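PDB 4AW7: beta-porphyranase A from Bacteroides plebeius, which hydrolyses the beta-D-galactopyranose-(1->4)-alpha-L-galactopyranose-6-sulfate linkages of porphyran, a sulfated polysaccharide of red seaweed, giving mostly disaccharides. Local coordinates for residues Y75-N80 and K87-K92; Q121-W126 and V168-S173; S377-I382 and N403-Y408. All coordinates share one frame; numbering follows the deposited sequence.

Contact 1: residues Y75-N80 and K87-K92; sequences YSYAYN and KYPQMK. With L6S (6-O-sulfo-alpha-L-galactopyranose), chain B.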
loop_
_atom_site.group_PDB
_atom_site.type_symbol
_atom_site.label_atom_id
_atom_site.label_comp_id
_atom_site.label_asym_id
_atom_site.label_seq_id
_atom_site.Cartn_x
_atom_site.Cartn_y
_atom_site.Cartn_z
ATOM N N TYR A 75 10.656 10.140 -21.120
ATOM C CA TYR A 75 10.581 9.322 -22.336
ATOM C C TYR A 75 9.416 9.753 -23.208
ATOM O O TYR A 75 9.552 9.837 -24.445
ATOM C CB TYR A 75 10.626 7.813 -21.984
ATOM C CG TYR A 75 11.838 7.538 -21.177
ATOM C CD1 TYR A 75 13.105 7.542 -21.779
ATOM C CD2 TYR A 75 11.786 7.386 -19.805
ATOM C CE1 TYR A 75 14.244 7.416 -21.034
ATOM C CE2 TYR A 75 12.927 7.245 -19.053
ATOM C CZ TYR A 75 14.178 7.292 -19.669
ATOM O OH TYR A 75 15.322 7.155 -18.857
ATOM N N SER A 76 8.301 10.135 -22.586
ATOM C CA SER A 76 7.185 10.722 -23.316
ATOM C C SER A 76 7.615 12.136 -23.812
ATOM O O SER A 76 7.391 12.487 -24.981
ATOM C CB SER A 76 5.863 10.658 -22.485
ATOM O OG SER A 76 6.075 10.950 -21.128
ATOM N N TYR A 77 8.319 12.904 -22.979
ATOM C CA TYR A 77 8.821 14.215 -23.421
ATOM C C TYR A 77 9.774 14.070 -24.619
ATOM O O TYR A 77 9.657 14.771 -25.621
ATOM C CB TYR A 77 9.541 14.885 -22.258
ATOM C CG TYR A 77 10.221 16.201 -22.618
ATOM C CD1 TYR A 77 11.506 16.202 -23.156
ATOM C CD2 TYR A 77 9.598 17.439 -22.409
ATOM C CE1 TYR A 77 12.148 17.378 -23.503
ATOM C CE2 TYR A 77 10.238 18.634 -22.757
ATOM C CZ TYR A 77 11.518 18.589 -23.300
ATOM O OH TYR A 77 12.195 19.747 -23.640
ATOM N N ALA A 78 10.724 13.142 -24.521
ATOM C CA ALA A 78 11.730 12.966 -25.577
ATOM C C ALA A 78 11.101 12.485 -26.862
ATOM O O ALA A 78 11.438 12.999 -27.939
ATOM C CB ALA A 78 12.866 12.038 -25.162
ATOM N N TYR A 79 10.219 11.499 -26.791
ATOM C CA TYR A 79 9.591 10.960 -28.003
ATOM C C TYR A 79 8.786 12.039 -28.708
ATOM O O TYR A 79 8.778 12.127 -29.935
ATOM C CB TYR A 79 8.763 9.701 -27.710
ATOM C CG TYR A 79 8.237 9.097 -28.981
ATOM C CD1 TYR A 79 8.979 8.129 -29.684
ATOM C CD2 TYR A 79 7.003 9.470 -29.487
ATOM C CE1 TYR A 79 8.495 7.606 -30.894
ATOM C CE2 TYR A 79 6.531 8.943 -30.672
ATOM C CZ TYR A 79 7.270 8.016 -31.365
ATOM O OH TYR A 79 6.774 7.532 -32.557
ATOM N N ASN A 80 8.167 12.915 -27.925
ATOM C CA ASN A 80 7.395 14.039 -28.476
ATOM C C ASN A 80 8.266 14.978 -29.326
ATOM O O ASN A 80 7.763 15.568 -30.297
ATOM C CB ASN A 80 6.684 14.778 -27.333
ATOM C CG ASN A 80 5.922 15.999 -27.782
ATOM O OD1 ASN A 80 6.433 17.104 -27.666
ATOM N ND2 ASN A 80 4.704 15.813 -28.236
ATOM N N LYS A 87 16.117 7.815 -28.707
ATOM C CA LYS A 87 16.836 8.983 -29.219
ATOM C C LYS A 87 16.336 10.224 -28.469
ATOM O O LYS A 87 15.131 10.495 -28.425
ATOM C CB LYS A 87 16.579 9.108 -30.708
ATOM C CG LYS A 87 16.950 7.873 -31.546
ATOM C CD LYS A 87 18.406 7.819 -32.033
ATOM C CE LYS A 87 19.333 7.101 -31.062
ATOM N NZ LYS A 87 20.312 6.223 -31.776
ATOM N N TYR A 88 17.279 10.995 -27.920
ATOM C CA TYR A 88 16.963 12.059 -26.957
ATOM C C TYR A 88 17.393 13.427 -27.494
ATOM O O TYR A 88 18.421 13.542 -28.189
ATOM C CB TYR A 88 17.592 11.724 -25.597
ATOM C CG TYR A 88 17.178 10.336 -25.190
ATOM C CD1 TYR A 88 15.844 10.042 -24.935
ATOM C CD2 TYR A 88 18.093 9.310 -25.125
ATOM C CE1 TYR A 88 15.430 8.747 -24.631
ATOM C CE2 TYR A 88 17.701 8.030 -24.783
ATOM C CZ TYR A 88 16.341 7.746 -24.568
ATOM O OH TYR A 88 15.941 6.451 -24.258
ATOM N N PRO A 89 16.547 14.445 -27.261
ATOM C CA PRO A 89 16.844 15.809 -27.735
ATOM C C PRO A 89 17.843 16.458 -26.790
ATOM O O PRO A 89 18.281 15.843 -25.832
ATOM C CB PRO A 89 15.493 16.485 -27.667
ATOM C CG PRO A 89 14.898 15.868 -26.379
ATOM C CD PRO A 89 15.303 14.398 -26.474
ATOM N N GLN A 90 18.282 17.688 -27.092
ATOM C CA GLN A 90 19.069 18.426 -26.105
ATOM C C GLN A 90 18.110 19.199 -25.199
ATOM O O GLN A 90 17.122 19.774 -25.648
ATOM C CB GLN A 90 20.094 19.387 -26.745
ATOM C CG GLN A 90 20.828 18.855 -27.991
ATOM C CD GLN A 90 22.051 18.017 -27.670
ATOM O OE1 GLN A 90 23.115 18.552 -27.326
ATOM N NE2 GLN A 90 21.920 16.697 -27.808
ATOM N N MET A 91 18.399 19.185 -23.915
ATOM C CA MET A 91 17.596 19.881 -22.934
ATOM C C MET A 91 18.140 21.320 -22.844
ATOM O O MET A 91 19.362 21.504 -22.767
ATOM C CB MET A 91 17.728 19.108 -21.616
ATOM C CG MET A 91 16.654 19.315 -20.626
ATOM S SD MET A 91 15.035 18.952 -21.230
ATOM C CE MET A 91 14.088 19.704 -19.898
ATOM N N LYS A 92 17.245 22.309 -22.907
ATOM C CA LYS A 92 17.614 23.720 -22.643
ATOM C C LYS A 92 18.380 23.770 -21.306
ATOM O O LYS A 92 17.866 23.332 -20.267
ATOM C CB LYS A 92 16.355 24.606 -22.625
ATOM C CG LYS A 92 16.590 26.148 -22.430
ATOM C CD LYS A 92 15.254 26.923 -22.494
ATOM C CE LYS A 92 15.336 28.356 -21.897
ATOM N NZ LYS A 92 16.563 29.113 -22.257
HETATM O O1S L6S B . 7.031 19.169 -23.999
HETATM O O2S L6S B . 6.721 16.769 -24.360
HETATM O O3S L6S B . 6.213 17.765 -22.154
HETATM C C1 L6S B . 1.751 16.709 -26.085
HETATM C C2 L6S B . 1.254 17.358 -27.400
HETATM C C3 L6S B . 1.276 18.882 -27.295
HETATM C C4 L6S B . 2.698 19.343 -26.899
HETATM C C5 L6S B . 3.120 18.659 -25.575
HETATM C C6 L6S B . 4.542 18.997 -25.201
HETATM O O2 L6S B . -0.092 16.954 -27.699
HETATM O O3 L6S B . 0.924 19.473 -28.544
HETATM O O4 L6S B . 3.623 19.007 -27.968
HETATM O O5 L6S B . 3.032 17.177 -25.652
HETATM O O6 L6S B . 4.847 18.335 -23.979
HETATM S S1 L6S B . 6.215 17.975 -23.634
HETATM O O HOH W 1 14.360 19.387 -25.585
HETATM O O HOH W 2 14.342 21.841 -23.032
#
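At the wall of the porphyran-binding pocket, Y77 on helix 74-82 stands between a sulfated sugar and the loop residues P89 and M91. Its CG lies anti to the backbone N (chi1 175°), which carries the ring out from the helix until CE1 and the hydroxyl of Y77 meet M91 SD. SD of M91 sits 4.8 Å from the centroid of the Y77 ring and 46° off its normal, an oblique Met-aromatic contact; a bend at chi2 of M91 brings the sulfur there. Two waters extend the link: one joins OH of Y77 to the carbonyl O of Q90, the other joins the same OH to the N of K92, which donates to it. Toward the sugar, sulfate O3S of L6S lies near the ring plane at the Y77 edge, 3.4 Å from CD2. K81 forms a cation-pi contact with this ring and also hydrogen-bonds L6S, as does W72. This helix follows strand 66-71 of the parallel-stranded catalytic barrel, and N80 on it reaches the sugar through ND2, which makes a weak bond to O4 of L6S at 3.4 Å. With an alanine at Y77, the M91 sulfur would probably lose its aromatic partner, a gap would be likely to open beside the sulfate, and both waters would lose the hydroxyl they share. Deeper in, CB of A78 points at the loop and packs 3.6 Å from CD of P89. The same methyl meets the Y88 ring at its edge, in plane, 3.6 Å from CD1. Y88 also crosses the Y75 ring, with CE1 3.9 Å from Y75 CD1, while W126 of helix 120-132 stacks on Y88.

Contact 2: residues Q121-W126 and V168-S173; sequences QAAGAW and VDFYAS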
loop_
_atom_site.group_PDB
_atom_site.type_symbol
_atom_site.label_atom_id
_atom_site.label_comp_id
_atom_site.label_asym_id
_atom_site.label_seq_id
_atom_site.Cartn_x
_atom_site.Cartn_y
_atom_site.Cartn_z
ATOM N N GLN A 121 22.343 2.851 -21.116
ATOM C CA GLN A 121 23.112 3.892 -20.439
ATOM C C GLN A 121 22.673 5.290 -20.911
ATOM O O GLN A 121 22.452 6.171 -20.082
ATOM C CB GLN A 121 24.631 3.625 -20.591
ATOM C CG GLN A 121 25.090 2.386 -19.737
ATOM C CD GLN A 121 24.816 2.589 -18.192
ATOM O OE1 GLN A 121 25.191 3.600 -17.694
ATOM N NE2 GLN A 121 24.150 1.672 -17.493
ATOM N N ALA A 122 22.429 5.480 -22.204
ATOM C CA ALA A 122 21.944 6.749 -22.719
ATOM C C ALA A 122 20.541 7.052 -22.171
ATOM O O ALA A 122 20.214 8.214 -21.921
ATOM C CB ALA A 122 21.951 6.829 -24.268
ATOM N N ALA A 123 19.691 6.039 -22.081
ATOM C CA ALA A 123 18.343 6.239 -21.557
ATOM C C ALA A 123 18.432 6.754 -20.122
ATOM O O ALA A 123 17.726 7.695 -19.758
ATOM C CB ALA A 123 17.538 4.925 -21.644
ATOM N N GLY A 124 19.282 6.132 -19.321
ATOM C CA GLY A 124 19.474 6.551 -17.943
ATOM C C GLY A 124 20.049 7.955 -17.850
ATOM O O GLY A 124 19.597 8.808 -17.053
ATOM N N ALA A 125 21.068 8.229 -18.665
ATOM C CA ALA A 125 21.642 9.578 -18.706
ATOM C C ALA A 125 20.608 10.620 -19.056
ATOM O O ALA A 125 20.605 11.721 -18.489
ATOM C CB ALA A 125 22.827 9.627 -19.709
ATOM N N TRP A 126 19.692 10.303 -19.958
ATOM C CA TRP A 126 18.680 11.237 -20.366
ATOM C C TRP A 126 17.756 11.556 -19.194
ATOM O O TRP A 126 17.349 12.703 -19.051
ATOM C CB TRP A 126 17.886 10.736 -21.582
ATOM C CG TRP A 126 16.707 11.548 -21.846
ATOM C CD1 TRP A 126 15.411 11.173 -21.694
ATOM C CD2 TRP A 126 16.684 12.947 -22.195
ATOM N NE1 TRP A 126 14.581 12.216 -21.961
ATOM C CE2 TRP A 126 15.330 13.324 -22.289
ATOM C CE3 TRP A 126 17.678 13.903 -22.477
ATOM C CZ2 TRP A 126 14.938 14.636 -22.607
ATOM C CZ3 TRP A 126 17.284 15.195 -22.808
ATOM C CH2 TRP A 126 15.935 15.548 -22.861
ATOM N N VAL A 168 14.345 -4.164 -16.525
ATOM C CA VAL A 168 15.027 -4.007 -15.253
ATOM C C VAL A 168 16.321 -3.209 -15.423
ATOM O O VAL A 168 16.643 -2.357 -14.596
ATOM C CB VAL A 168 15.251 -5.349 -14.553
ATOM C CG1 VAL A 168 16.057 -5.200 -13.261
ATOM C CG2 VAL A 168 13.886 -6.023 -14.248
ATOM N N ASP A 169 17.076 -3.461 -16.509
ATOM C CA ASP A 169 18.295 -2.715 -16.772
ATOM C C ASP A 169 18.006 -1.224 -17.012
ATOM O O ASP A 169 18.801 -0.365 -16.637
ATOM C CB ASP A 169 19.024 -3.328 -17.970
ATOM C CG ASP A 169 19.683 -4.640 -17.663
ATOM O OD1 ASP A 169 19.889 -4.995 -16.481
ATOM O OD2 ASP A 169 20.038 -5.347 -18.660
ATOM N N PHE A 170 16.880 -0.934 -17.646
ATOM C CA PHE A 170 16.399 0.436 -17.878
ATOM C C PHE A 170 16.176 1.100 -16.516
ATOM O O PHE A 170 16.719 2.186 -16.246
ATOM C CB PHE A 170 15.133 0.325 -18.726
ATOM C CG PHE A 170 14.499 1.609 -19.203
ATOM C CD1 PHE A 170 14.854 2.180 -20.400
ATOM C CD2 PHE A 170 13.429 2.162 -18.510
ATOM C CE1 PHE A 170 14.195 3.284 -20.886
ATOM C CE2 PHE A 170 12.752 3.237 -18.990
ATOM C CZ PHE A 170 13.148 3.831 -20.177
ATOM N N TYR A 171 15.417 0.439 -15.646
ATOM C CA TYR A 171 15.244 0.946 -14.283
ATOM C C TYR A 171 16.588 1.207 -13.571
ATOM O O TYR A 171 16.806 2.265 -12.952
ATOM C CB TYR A 171 14.430 -0.030 -13.431
ATOM C CG TYR A 171 12.934 0.199 -13.370
ATOM C CD1 TYR A 171 12.380 0.994 -12.382
ATOM C CD2 TYR A 171 12.039 -0.428 -14.237
ATOM C CE1 TYR A 171 11.040 1.215 -12.297
ATOM C CE2 TYR A 171 10.670 -0.232 -14.139
ATOM C CZ TYR A 171 10.164 0.590 -13.140
ATOM O OH TYR A 171 8.824 0.836 -12.950
ATOM N N ALA A 172 17.492 0.230 -13.637
ATOM C CA ALA A 172 18.760 0.321 -12.927
ATOM C C ALA A 172 19.573 1.503 -13.412
ATOM O O ALA A 172 20.128 2.255 -12.606
ATOM C CB ALA A 172 19.578 -0.980 -13.099
ATOM N N SER A 173 19.637 1.679 -14.727
ATOM C CA SER A 173 20.387 2.768 -15.290
ATOM C C SER A 173 19.841 4.117 -14.841
ATOM O O SER A 173 20.566 5.066 -14.551
ATOM C CB SER A 173 20.401 2.654 -16.818
ATOM O OG SER A 173 21.110 3.750 -17.350
#
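S173 lays its hydroxyl over the backbone of G124, with OG 3.3 Å from G124 CA. The glycine makes this possible: a CB at that position would point toward the neighbouring helix and clash with OG, so the two backbones can draw together until the CA atoms of G124 and S173 are 4.7 Å apart. OG of S173 stands anti to the backbone N (chi1 178°), which directs it at helix 120-132, where it is hydrogen-bonded to the carbonyl O of V120 in the first turn. A buried polar group is thereby satisfied inside the interface by a backbone acceptor. Q121 borders the same hydroxyl on the more exposed side. Although its CB points away from helix 160-179, the chain bends at chi2 and folds back, leaving NE2 3.7 Å from S173 OG in packing contact, while OE1 is hydrogen-bonded to K176. One turn earlier on the second helix, F170 swings its ring toward A123; CE1 comes within 3.8 Å of the A123 methyl, which meets the ring obliquely. Y75 of helix 74-82 also meets the F170 ring, the two planes at about 50°. With small residues on one side and a serine on the other, the segment axes approach to 8.3 Å and cross at -42°, both running in broadly the same N-to-C sense. Such packing is that of successive helices on the outside of a (beta/alpha)8 barrel: helix 120-132 follows strand 104-106, and helix 160-179 follows strand 136-142.

Contact 3: residues S377-I382 and N403-Y408; sequences SSNPDI and NPQTVY. With CA (calcium ion), chain C.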
loop_
_atom_site.group_PDB
_atom_site.type_symbol
_atom_site.label_atom_id
_atom_site.label_comp_id
_atom_site.label_asym_id
_atom_site.label_seq_id
_atom_site.Cartn_x
_atom_site.Cartn_y
_atom_site.Cartn_z
ATOM N N SER A 377 -7.080 -5.014 18.720
ATOM C CA SER A 377 -8.283 -5.679 18.278
ATOM C C SER A 377 -8.051 -7.166 18.422
ATOM O O SER A 377 -7.053 -7.697 17.930
ATOM C CB SER A 377 -8.562 -5.333 16.824
ATOM O OG SER A 377 -9.675 -6.021 16.375
ATOM N N SER A 378 -8.984 -7.843 19.063
ATOM C CA SER A 378 -8.863 -9.296 19.257
ATOM C C SER A 378 -9.162 -10.116 18.028
ATOM O O SER A 378 -8.671 -11.236 17.895
ATOM C CB SER A 378 -9.796 -9.708 20.401
ATOM O OG SER A 378 -11.155 -9.622 20.033
ATOM N N ASN A 379 -9.949 -9.587 17.099
ATOM C CA ASN A 379 -10.335 -10.297 15.886
ATOM C C ASN A 379 -9.533 -9.705 14.721
ATOM O O ASN A 379 -9.676 -8.517 14.425
ATOM C CB ASN A 379 -11.837 -10.105 15.670
ATOM C CG ASN A 379 -12.375 -10.812 14.417
ATOM O OD1 ASN A 379 -11.611 -11.213 13.542
ATOM N ND2 ASN A 379 -13.714 -10.900 14.301
ATOM N N PRO A 380 -8.702 -10.516 14.040
ATOM C CA PRO A 380 -7.911 -9.953 12.953
ATOM C C PRO A 380 -8.702 -9.426 11.777
ATOM O O PRO A 380 -8.174 -8.643 10.979
ATOM C CB PRO A 380 -6.989 -11.109 12.527
ATOM C CG PRO A 380 -7.680 -12.285 12.961
ATOM C CD PRO A 380 -8.427 -11.954 14.226
ATOM N N ASP A 381 -9.957 -9.810 11.634
ATOM C CA ASP A 381 -10.813 -9.214 10.627
ATOM C C ASP A 381 -11.266 -7.818 10.955
ATOM O O ASP A 381 -11.751 -7.140 10.035
ATOM C CB ASP A 381 -12.031 -10.089 10.363
ATOM C CG ASP A 381 -11.668 -11.397 9.755
ATOM O OD1 ASP A 381 -10.916 -11.405 8.760
ATOM O OD2 ASP A 381 -12.152 -12.469 10.188
ATOM N N ILE A 382 -11.136 -7.382 12.210
ATOM C CA ILE A 382 -11.547 -6.034 12.580
ATOM C C ILE A 382 -10.261 -5.214 12.684
ATOM O O ILE A 382 -9.466 -5.348 13.618
ATOM C CB ILE A 382 -12.330 -6.020 13.884
ATOM C CG1 ILE A 382 -13.569 -6.878 13.777
ATOM C CG2 ILE A 382 -12.653 -4.591 14.305
ATOM C CD1 ILE A 382 -14.542 -6.504 12.681
ATOM N N ASN A 403 -19.201 -11.619 7.520
ATOM C CA ASN A 403 -20.351 -11.500 8.411
ATOM C C ASN A 403 -20.255 -10.200 9.185
ATOM O O ASN A 403 -19.165 -9.740 9.492
ATOM C CB ASN A 403 -20.395 -12.674 9.402
ATOM C CG ASN A 403 -20.933 -13.959 8.780
ATOM O OD1 ASN A 403 -21.737 -13.909 7.858
ATOM N ND2 ASN A 403 -20.613 -15.082 9.353
ATOM N N PRO A 404 -21.391 -9.621 9.583
ATOM C CA PRO A 404 -21.337 -8.546 10.570
ATOM C C PRO A 404 -20.651 -8.999 11.826
ATOM O O PRO A 404 -20.726 -10.172 12.175
ATOM C CB PRO A 404 -22.823 -8.234 10.853
ATOM C CG PRO A 404 -23.546 -8.743 9.660
ATOM C CD PRO A 404 -22.774 -9.979 9.240
ATOM N N GLN A 405 -20.015 -8.075 12.532
ATOM C CA GLN A 405 -19.344 -8.401 13.782
ATOM C C GLN A 405 -19.633 -7.364 14.818
ATOM O O GLN A 405 -19.686 -6.156 14.508
ATOM C CB GLN A 405 -17.835 -8.493 13.574
ATOM C CG GLN A 405 -17.387 -9.655 12.673
ATOM C CD GLN A 405 -17.743 -11.043 13.209
ATOM O OE1 GLN A 405 -18.048 -11.222 14.390
ATOM N NE2 GLN A 405 -17.749 -12.020 12.332
ATOM N N THR A 406 -19.893 -7.809 16.046
ATOM C CA THR A 406 -20.064 -6.908 17.175
ATOM C C THR A 406 -18.730 -6.775 17.877
ATOM O O THR A 406 -18.102 -7.777 18.253
ATOM C CB THR A 406 -21.178 -7.399 18.153
ATOM O OG1 THR A 406 -22.442 -7.359 17.473
ATOM C CG2 THR A 406 -21.240 -6.506 19.421
ATOM N N VAL A 407 -18.286 -5.534 18.039
ATOM C CA VAL A 407 -17.006 -5.219 18.643
ATOM C C VAL A 407 -17.237 -4.428 19.925
ATOM O O VAL A 407 -17.756 -3.322 19.884
ATOM C CB VAL A 407 -16.151 -4.400 17.668
ATOM C CG1 VAL A 407 -14.753 -4.188 18.249
ATOM C CG2 VAL A 407 -16.048 -5.088 16.272
ATOM N N TYR A 408 -16.817 -4.995 21.041
ATOM C CA TYR A 408 -16.833 -4.278 22.318
ATOM C C TYR A 408 -15.681 -3.316 22.370
ATOM O O TYR A 408 -14.562 -3.698 22.085
ATOM C CB TYR A 408 -16.791 -5.263 23.479
ATOM C CG TYR A 408 -18.070 -6.056 23.558
ATOM C CD1 TYR A 408 -18.239 -7.240 22.828
ATOM C CD2 TYR A 408 -19.134 -5.604 24.336
ATOM C CE1 TYR A 408 -19.437 -7.964 22.889
ATOM C CE2 TYR A 408 -20.314 -6.309 24.405
ATOM C CZ TYR A 408 -20.470 -7.481 23.676
ATOM O OH TYR A 408 -21.659 -8.179 23.761
HETATM CA CA CA C . -10.753 -13.827 8.460
HETATM O O HOH W 3 -12.842 -13.423 7.237
HETATM O O HOH W 4 -12.292 -15.808 8.732
HETATM O O HOH W 5 -9.589 -15.832 7.779
#
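I382 and N379, which pack on V407 and Q405, belong to a tight turn whose D381, just before I382, binds a calcium ion. Both carboxylate oxygens of D381 bind the metal, OD1 at 2.5 Å and OD2 at 2.6 Å. Three waters share the ion, and OD1 of N535 with the carbonyl oxygens of W536 and G538 completes its shell. The turn is type I, closed by I382 N donating to N379 O at 2.9 Å. N379 braces it a second time as an Asx turn: OD1 accepts from D381 N at 2.9 Å, with the donor standing 44° out of the amide carbonyl plane. That bond fixes the rotation of the amide, whose ND2 lies 4.2 Å from Q405 CD. The two amides are steeply inclined, their planes 73° apart, and Q405 NE2 takes D401 as its hydrogen-bond partner. Apolar contact is carried by I382. Its side chain and that of V407 point at each other tip to tip, with CG1 3.9 Å from V407 CG2. Its far methyl, CD1, turns to Q405 and rests 3.9 Å from CB. No hydrogen bond joins the two segments directly, so side-chain packing alone makes this contact. The turn connects antiparallel strands 371-377 and 382-389 of the mixed sheet. Strand 405-410 lies in that sheet too, paired with strands 21-25 and 447-450, and I450 on the latter touches both I382 and V407.

How the contacts relate
Contacts 1 and 2 are neighbours in the catalytic barrel, their centres about 14 Å apart, and helix 120-132 joins them. Y75 OH of contact 1 lies 2.6 Å from the carbonyl O of A123 in contact 2, probably a hydrogen bond, and Y88 OH packs 3.4 Å from A123 CB. Contact 1 touches the sulfated sugar through Y77 and N80, and the Y77 side chain is about 8 Å from a bound galactose; in contact 2 the F170 side chain is about 10 Å from those of N145 and H108, which both bind substrate. Contact 3 is remote, beyond the chain's centre: its centre is about 54 Å from that of contact 1 and about 48 Å from that of contact 2.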